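Local coordinates for protein tyrosyl-tRNA synthetase (Archaeoglobus fulgidus, PDB 2CYB) that probably catalyses the two-step, ATP-dependent attachment of L-tyrosine to tRNA(Tyr), passing through a tyrosyl-adenylate intermediate, at residues R234-A239 with I302-Y307; A239-G244 with N249-I254. All coordinates share one frame; numbering follows the deposited sequence.

Interaction 1: residues R234-A239 with I302-Y307; sequences RKIRKA and IAVAKY
Ile236 on helix 229-237 packs against Val304 and Ala305 of helix 297-319, a helix-to-helix contact in the mainly helical C-terminal part of this class I synthetase. That part follows the KMSKS motif along the chain; in archaeal enzymes of this type it is the region associated with anticodon recognition. The contact itself lies away from the tyrosine pocket and is plain aliphatic packing. The backbones come nearest at Ile236 and Ala305, whose CA atoms are 6.4 Å apart, a spacing that the short methyl of alanine makes possible. Ala305 CB points at the branch point of the isoleucine, 4.3 Å from Ile236 CB and about equally far from its CG1 and CG2, rather than at the end of its chain. That end goes to the neighbouring residue: with CG1 placed beside the backbone N (chi1 -68°), the chain of Ile236 carries CD1 to 4.4 Å from Val304 CG1. Both distances are generous, so these side chains rest on one another without wedging. Helix 250-263 covers the same spot through Ile251 and Ile254, which touch both Ile236 and Val304. Polar ties hold the margin: Lys301, just ahead in helix 297-319, donates from NZ to the carbonyls of Arg237, the last residue of helix 229-237, and of Ala239 just beyond it. On the exposed flank of that helix end, Lys238 folds back along the last turn. Lys238 NZ makes a weak 3.3 Å bond to Arg234 O, and Lys238 CD lies 4.0 Å above the centre of the Arg234 guanidinium.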
ATOM      1  N   ARG A 234     -35.683  22.975 -11.992  1.00 38.57           N
ATOM      2  CA  ARG A 234     -34.763  23.788 -12.785  1.00 37.68           C
ATOM      3  C   ARG A 234     -33.719  22.951 -13.528  1.00 33.63           C
ATOM      4  O   ARG A 234     -33.484  23.155 -14.718  1.00 38.07           O
ATOM      5  CB  ARG A 234     -34.051  24.807 -11.885  1.00 44.92           C
ATOM      6  CG  ARG A 234     -32.897  25.505 -12.573  1.00 54.17           C
ATOM      7  CD  ARG A 234     -32.107  26.387 -11.623  1.00 67.41           C
ATOM      8  NE  ARG A 234     -30.781  26.671 -12.165  1.00 71.68           N
ATOM      9  CZ  ARG A 234     -29.802  25.775 -12.245  1.00 73.56           C
ATOM     10  NH1 ARG A 234     -28.626  26.115 -12.759  1.00 74.82           N
ATOM     11  NH2 ARG A 234     -29.993  24.542 -11.794  1.00 70.19           N
ATOM     12  N   LYS A 235     -33.083  22.018 -12.823  1.00 34.70           N
ATOM     13  CA  LYS A 235     -32.061  21.163 -13.428  1.00 35.97           C
ATOM     14  C   LYS A 235     -32.622  20.292 -14.550  1.00 31.40           C
ATOM     15  O   LYS A 235     -31.986  20.133 -15.593  1.00 33.63           O
ATOM     16  CB  LYS A 235     -31.412  20.274 -12.360  1.00 33.93           C
ATOM     17  CG  LYS A 235     -30.544  21.036 -11.361  1.00 37.31           C
ATOM     18  CD  LYS A 235     -29.905  20.080 -10.352  1.00 39.64           C
ATOM     19  CE  LYS A 235     -28.939  20.799  -9.419  1.00 42.15           C
ATOM     20  NZ  LYS A 235     -28.308  19.855  -8.448  1.00 41.23           N
ATOM     21  N   ILE A 236     -33.809  19.729 -14.335  1.00 37.35           N
ATOM     22  CA  ILE A 236     -34.438  18.894 -15.357  1.00 37.98           C
ATOM     23  C   ILE A 236     -34.821  19.767 -16.549  1.00 39.84           C
ATOM     24  O   ILE A 236     -34.572  19.406 -17.701  1.00 40.60           O
ATOM     25  CB  ILE A 236     -35.702  18.176 -14.807  1.00 40.07           C
ATOM     26  CG1 ILE A 236     -35.298  17.133 -13.760  1.00 39.30           C
ATOM     27  CG2 ILE A 236     -36.457  17.483 -15.939  1.00 34.35           C
ATOM     28  CD1 ILE A 236     -34.405  16.034 -14.301  1.00 48.83           C
ATOM     29  N   ARG A 237     -35.409  20.927 -16.268  1.00 39.50           N
ATOM     30  CA  ARG A 237     -35.812  21.843 -17.327  1.00 43.33           C
ATOM     31  C   ARG A 237     -34.689  22.144 -18.317  1.00 39.46           C
ATOM     32  O   ARG A 237     -34.907  22.124 -19.527  1.00 42.63           O
ATOM     33  CB  ARG A 237     -36.345  23.149 -16.718  1.00 46.09           C
ATOM     34  CG  ARG A 237     -36.616  24.264 -17.727  1.00 53.35           C
ATOM     35  CD  ARG A 237     -37.772  25.159 -17.274  1.00 55.61           C
ATOM     36  NE  ARG A 237     -37.715  25.485 -15.850  1.00 57.59           N
ATOM     37  CZ  ARG A 237     -36.748  26.196 -15.274  1.00 65.46           C
ATOM     38  NH1 ARG A 237     -36.793  26.434 -13.969  1.00 62.46           N
ATOM     39  NH2 ARG A 237     -35.741  26.672 -15.996  1.00 62.61           N
ATOM     40  N   LYS A 238     -33.481  22.406 -17.824  1.00 41.46           N
ATOM     41  CA  LYS A 238     -32.383  22.716 -18.733  1.00 41.39           C
ATOM     42  C   LYS A 238     -31.511  21.526 -19.110  1.00 44.48           C
ATOM     43  O   LYS A 238     -30.486  21.678 -19.775  1.00 40.01           O
ATOM     44  CB  LYS A 238     -31.514  23.835 -18.150  1.00 53.59           C
ATOM     45  CG  LYS A 238     -31.149  23.661 -16.690  1.00 60.51           C
ATOM     46  CD  LYS A 238     -30.348  24.855 -16.176  1.00 64.27           C
ATOM     47  CE  LYS A 238     -31.093  26.167 -16.395  1.00 68.55           C
ATOM     48  NZ  LYS A 238     -32.465  26.132 -15.813  1.00 69.75           N
ATOM     49  N   ALA A 239     -31.924  20.332 -18.709  1.00 40.79           N
ATOM     50  CA  ALA A 239     -31.143  19.145 -19.026  1.00 40.15           C
ATOM     51  C   ALA A 239     -31.127  18.838 -20.518  1.00 41.55           C
ATOM     52  O   ALA A 239     -32.043  19.200 -21.260  1.00 38.78           O
ATOM     53  CB  ALA A 239     -31.684  17.942 -18.258  1.00 40.80           C
ATOM     54  N   ILE A 302     -41.428  17.353 -17.519  1.00 33.38           N
ATOM     55  CA  ILE A 302     -42.347  17.721 -16.455  1.00 35.39           C
ATOM     56  C   ILE A 302     -42.709  16.513 -15.602  1.00 33.73           C
ATOM     57  O   ILE A 302     -42.737  16.600 -14.369  1.00 33.83           O
ATOM     58  CB  ILE A 302     -43.652  18.340 -17.010  1.00 33.16           C
ATOM     59  CG1 ILE A 302     -43.338  19.646 -17.748  1.00 36.87           C
ATOM     60  CG2 ILE A 302     -44.626  18.604 -15.865  1.00 33.08           C
ATOM     61  CD1 ILE A 302     -42.614  20.671 -16.894  1.00 42.80           C
ATOM     62  N   ALA A 303     -42.987  15.390 -16.257  1.00 34.47           N
ATOM     63  CA  ALA A 303     -43.359  14.173 -15.545  1.00 34.21           C
ATOM     64  C   ALA A 303     -42.190  13.617 -14.732  1.00 27.39           C
ATOM     65  O   ALA A 303     -42.363  13.209 -13.580  1.00 31.24           O
ATOM     66  CB  ALA A 303     -43.870  13.111 -16.541  1.00 31.79           C
ATOM     67  N   VAL A 304     -41.006  13.597 -15.332  1.00 27.52           N
ATOM     68  CA  VAL A 304     -39.828  13.081 -14.632  1.00 27.77           C
ATOM     69  C   VAL A 304     -39.540  13.928 -13.387  1.00 28.40           C
ATOM     70  O   VAL A 304     -39.223  13.397 -12.326  1.00 29.45           O
ATOM     71  CB  VAL A 304     -38.595  13.074 -15.550  1.00 28.09           C
ATOM     72  CG1 VAL A 304     -37.326  12.760 -14.742  1.00 31.75           C
ATOM     73  CG2 VAL A 304     -38.787  12.045 -16.654  1.00 32.98           C
ATOM     74  N   ALA A 305     -39.660  15.246 -13.517  1.00 35.87           N
ATOM     75  CA  ALA A 305     -39.418  16.129 -12.381  1.00 35.09           C
ATOM     76  C   ALA A 305     -40.433  15.869 -11.274  1.00 36.55           C
ATOM     77  O   ALA A 305     -40.086  15.856 -10.091  1.00 37.13           O
ATOM     78  CB  ALA A 305     -39.481  17.601 -12.825  1.00 31.62           C
ATOM     79  N   LYS A 306     -41.693  15.661 -11.654  1.00 32.27           N
ATOM     80  CA  LYS A 306     -42.735  15.412 -10.664  1.00 32.36           C
ATOM     81  C   LYS A 306     -42.522  14.102  -9.907  1.00 30.72           C
ATOM     82  O   LYS A 306     -42.644  14.058  -8.681  1.00 32.05           O
ATOM     83  CB  LYS A 306     -44.114  15.395 -11.331  1.00 31.25           C
ATOM     84  CG  LYS A 306     -45.242  15.039 -10.378  1.00 33.64           C
ATOM     85  CD  LYS A 306     -46.589  15.000 -11.086  1.00 47.95           C
ATOM     86  CE  LYS A 306     -47.688  14.575 -10.123  1.00 57.92           C
ATOM     87  NZ  LYS A 306     -49.016  14.471 -10.792  1.00 72.46           N
ATOM     88  N   TYR A 307     -42.218  13.029 -10.629  1.00 34.43           N
ATOM     89  CA  TYR A 307     -42.000  11.750  -9.971  1.00 33.55           C
ATOM     90  C   TYR A 307     -40.727  11.759  -9.131  1.00 33.17           C
ATOM     91  O   TYR A 307     -40.703  11.224  -8.020  1.00 35.05           O
ATOM     92  CB  TYR A 307     -41.942  10.620 -10.997  1.00 40.01           C
ATOM     93  CG  TYR A 307     -43.309  10.135 -11.419  1.00 40.05           C
ATOM     94  CD1 TYR A 307     -44.049  10.818 -12.381  1.00 40.37           C
ATOM     95  CD2 TYR A 307     -43.875   9.006 -10.829  1.00 37.10           C
ATOM     96  CE1 TYR A 307     -45.324  10.386 -12.751  1.00 39.63           C
ATOM     97  CE2 TYR A 307     -45.146   8.567 -11.188  1.00 38.69           C
ATOM     98  CZ  TYR A 307     -45.863   9.259 -12.150  1.00 34.31           C
ATOM     99  OH  TYR A 307     -47.114   8.817 -12.519  1.00 33.69           O
TER

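Interaction 2: residues A239-G244 with N249-I254; sequences AYCPAG and NPILDI
Ile251, in the first turn of helix 250-263, lies against Cys241 and Ala239 of the loop that leads into that helix, and its side chain can be followed atom by atom. Ile251 CB meets the sulfur first, 3.9 Å from Cys241 SG. CG1, held anti to its own carbonyl carbon (chi1 -56°), comes next and lies equally close to CB and SG of that cysteine. At the tip, Ile251 CD1 reaches Ala239 CB at 3.7 Å, so the isoleucine spans the start of the loop. One residue back, the ring of Pro250 faces the Tyr240 backbone, with Pro250 CD 3.2 Å from Tyr240 O. The same CD approaches the tyrosine ring obliquely, while Pro242 CD sits 3.4 Å above the centre of one face of the Tyr240 ring. Asn249 holds the N-cap position, and its backbone O receives the amide of Asp253 to begin the helical pattern. Its side chain swings anti to the backbone N (chi1 -171°), laying the amide group beside the cysteine sulfur, with Asn249 CG 3.9 Å from Cys241 SG. Shortening this residue to alanine would remove the amide group and is likely to leave a gap beside the cysteine sulfur and take the polar side chain from the N-cap position. Phe290 of helix 283-292 also touches both Cys241 and Asn249. The chemistry is mostly apolar, and it has a price: Tyr240 O is buried with no polar partner; proline has no N-H to offer it, and Pro250 CD is what lies against it.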
ATOM      1  N   ALA A 239     -31.924  20.332 -18.709  1.00 40.79           N
ATOM      2  CA  ALA A 239     -31.143  19.145 -19.026  1.00 40.15           C
ATOM      3  C   ALA A 239     -31.127  18.838 -20.518  1.00 41.55           C
ATOM      4  O   ALA A 239     -32.043  19.200 -21.260  1.00 38.78           O
ATOM      5  CB  ALA A 239     -31.684  17.942 -18.258  1.00 40.80           C
ATOM      6  N   TYR A 240     -30.061  18.173 -20.944  1.00 40.13           N
ATOM      7  CA  TYR A 240     -29.897  17.757 -22.326  1.00 41.82           C
ATOM      8  C   TYR A 240     -30.901  16.626 -22.548  1.00 44.55           C
ATOM      9  O   TYR A 240     -30.925  15.654 -21.789  1.00 38.74           O
ATOM     10  CB  TYR A 240     -28.469  17.249 -22.529  1.00 44.92           C
ATOM     11  CG  TYR A 240     -28.218  16.527 -23.832  1.00 48.85           C
ATOM     12  CD1 TYR A 240     -28.368  17.175 -25.056  1.00 54.12           C
ATOM     13  CD2 TYR A 240     -27.789  15.200 -23.839  1.00 53.82           C
ATOM     14  CE1 TYR A 240     -28.091  16.520 -26.258  1.00 52.73           C
ATOM     15  CE2 TYR A 240     -27.510  14.537 -25.031  1.00 51.51           C
ATOM     16  CZ  TYR A 240     -27.661  15.202 -26.234  1.00 53.21           C
ATOM     17  OH  TYR A 240     -27.371  14.552 -27.413  1.00 51.58           O
ATOM     18  N   CYS A 241     -31.736  16.756 -23.574  1.00 42.13           N
ATOM     19  CA  CYS A 241     -32.741  15.737 -23.864  1.00 42.02           C
ATOM     20  C   CYS A 241     -33.126  15.774 -25.332  1.00 45.91           C
ATOM     21  O   CYS A 241     -34.192  16.278 -25.692  1.00 46.53           O
ATOM     22  CB  CYS A 241     -33.985  15.958 -22.993  1.00 42.67           C
ATOM     23  SG  CYS A 241     -35.255  14.661 -23.104  1.00 42.69           S
ATOM     24  N   PRO A 242     -32.258  15.240 -26.203  1.00 47.78           N
ATOM     25  CA  PRO A 242     -32.488  15.201 -27.651  1.00 46.26           C
ATOM     26  C   PRO A 242     -33.743  14.416 -28.015  1.00 52.31           C
ATOM     27  O   PRO A 242     -33.899  13.258 -27.625  1.00 51.07           O
ATOM     28  CB  PRO A 242     -31.216  14.546 -28.183  1.00 49.55           C
ATOM     29  CG  PRO A 242     -30.804  13.651 -27.047  1.00 45.54           C
ATOM     30  CD  PRO A 242     -31.003  14.550 -25.859  1.00 52.78           C
ATOM     31  N   ALA A 243     -34.636  15.056 -28.762  1.00 47.00           N
ATOM     32  CA  ALA A 243     -35.876  14.418 -29.171  1.00 47.63           C
ATOM     33  C   ALA A 243     -35.585  13.168 -29.998  1.00 46.51           C
ATOM     34  O   ALA A 243     -34.734  13.186 -30.885  1.00 49.42           O
ATOM     35  CB  ALA A 243     -36.729  15.403 -29.979  1.00 41.42           C
ATOM     36  N   GLY A 244     -36.280  12.079 -29.686  1.00 44.69           N
ATOM     37  CA  GLY A 244     -36.094  10.842 -30.427  1.00 46.52           C
ATOM     38  C   GLY A 244     -34.789  10.101 -30.189  1.00 46.54           C
ATOM     39  O   GLY A 244     -34.514   9.105 -30.858  1.00 50.43           O
ATOM     40  N   ASN A 249     -29.528   9.732 -22.946  1.00 45.01           N
ATOM     41  CA  ASN A 249     -30.527  10.759 -22.667  1.00 40.15           C
ATOM     42  C   ASN A 249     -30.764  10.739 -21.164  1.00 36.25           C
ATOM     43  O   ASN A 249     -31.409   9.830 -20.637  1.00 37.27           O
ATOM     44  CB  ASN A 249     -31.832  10.478 -23.429  1.00 36.03           C
ATOM     45  CG  ASN A 249     -32.823  11.637 -23.345  1.00 36.22           C
ATOM     46  OD1 ASN A 249     -33.456  12.002 -24.342  1.00 41.39           O
ATOM     47  ND2 ASN A 249     -32.966  12.212 -22.156  1.00 34.21           N
ATOM     48  N   PRO A 250     -30.234  11.746 -20.455  1.00 33.81           N
ATOM     49  CA  PRO A 250     -30.330  11.921 -19.003  1.00 36.09           C
ATOM     50  C   PRO A 250     -31.735  11.819 -18.428  1.00 31.79           C
ATOM     51  O   PRO A 250     -31.934  11.254 -17.356  1.00 33.67           O
ATOM     52  CB  PRO A 250     -29.734  13.312 -18.786  1.00 40.45           C
ATOM     53  CG  PRO A 250     -28.771  13.446 -19.913  1.00 40.91           C
ATOM     54  CD  PRO A 250     -29.541  12.893 -21.067  1.00 39.28           C
ATOM     55  N   ILE A 251     -32.708  12.388 -19.130  1.00 32.47           N
ATOM     56  CA  ILE A 251     -34.083  12.355 -18.659  1.00 32.27           C
ATOM     57  C   ILE A 251     -34.675  10.957 -18.815  1.00 27.97           C
ATOM     58  O   ILE A 251     -35.331  10.451 -17.901  1.00 31.93           O
ATOM     59  CB  ILE A 251     -34.943  13.392 -19.419  1.00 29.80           C
ATOM     60  CG1 ILE A 251     -34.301  14.771 -19.273  1.00 33.52           C
ATOM     61  CG2 ILE A 251     -36.363  13.415 -18.872  1.00 32.12           C
ATOM     62  CD1 ILE A 251     -34.041  15.177 -17.829  1.00 33.86           C
ATOM     63  N   LEU A 252     -34.437  10.338 -19.966  1.00 31.33           N
ATOM     64  CA  LEU A 252     -34.935   8.991 -20.199  1.00 33.04           C
ATOM     65  C   LEU A 252     -34.303   8.050 -19.181  1.00 35.93           C
ATOM     66  O   LEU A 252     -34.952   7.123 -18.691  1.00 31.66           O
ATOM     67  CB  LEU A 252     -34.596   8.528 -21.613  1.00 31.98           C
ATOM     68  CG  LEU A 252     -35.589   8.951 -22.694  1.00 42.68           C
ATOM     69  CD1 LEU A 252     -35.122   8.433 -24.045  1.00 50.86           C
ATOM     70  CD2 LEU A 252     -36.969   8.398 -22.362  1.00 40.85           C
ATOM     71  N   ASP A 253     -33.038   8.303 -18.852  1.00 32.89           N
ATOM     72  CA  ASP A 253     -32.330   7.475 -17.887  1.00 30.55           C
ATOM     73  C   ASP A 253     -32.997   7.528 -16.525  1.00 31.04           C
ATOM     74  O   ASP A 253     -33.117   6.502 -15.858  1.00 33.88           O
ATOM     75  CB  ASP A 253     -30.859   7.907 -17.761  1.00 34.44           C
ATOM     76  CG  ASP A 253     -30.012   7.442 -18.939  1.00 42.63           C
ATOM     77  OD1 ASP A 253     -28.866   7.925 -19.085  1.00 47.65           O
ATOM     78  OD2 ASP A 253     -30.489   6.588 -19.716  1.00 41.41           O
ATOM     79  N   ILE A 254     -33.437   8.708 -16.102  1.00 27.07           N
ATOM     80  CA  ILE A 254     -34.091   8.805 -14.806  1.00 31.20           C
ATOM     81  C   ILE A 254     -35.391   8.005 -14.844  1.00 32.90           C
ATOM     82  O   ILE A 254     -35.759   7.351 -13.869  1.00 31.22           O
ATOM     83  CB  ILE A 254     -34.379  10.269 -14.421  1.00 31.24           C
ATOM     84  CG1 ILE A 254     -33.053  11.024 -14.275  1.00 37.30           C
ATOM     85  CG2 ILE A 254     -35.173  10.322 -13.113  1.00 30.73           C
ATOM     86  CD1 ILE A 254     -33.217  12.510 -13.969  1.00 42.03           C
TER

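The two contacts adjoin in one cluster of three helices, 229-237, 250-263 and 297-319, meeting at Ile236, Ile251, Ile254 and Val304. Ile236 CD1 is 3.6 Å from Ile251 CD1, while Val304 CG2 is 3.6 Å from Ile251 CG2, both tighter than the packing across interaction 1 itself. Interaction 1 joins helices distant in sequence through three buried aliphatic residues; interaction 2 is local, folding a connecting loop onto the helix it feeds. Lying only partly buried, interaction 2 covers more surface and mixes sulfur, amide, proline and aromatic groups with its aliphatic ones. Ala239 ends 234-239 and begins 239-244, carrying the chain from helix 229-237 into the loop.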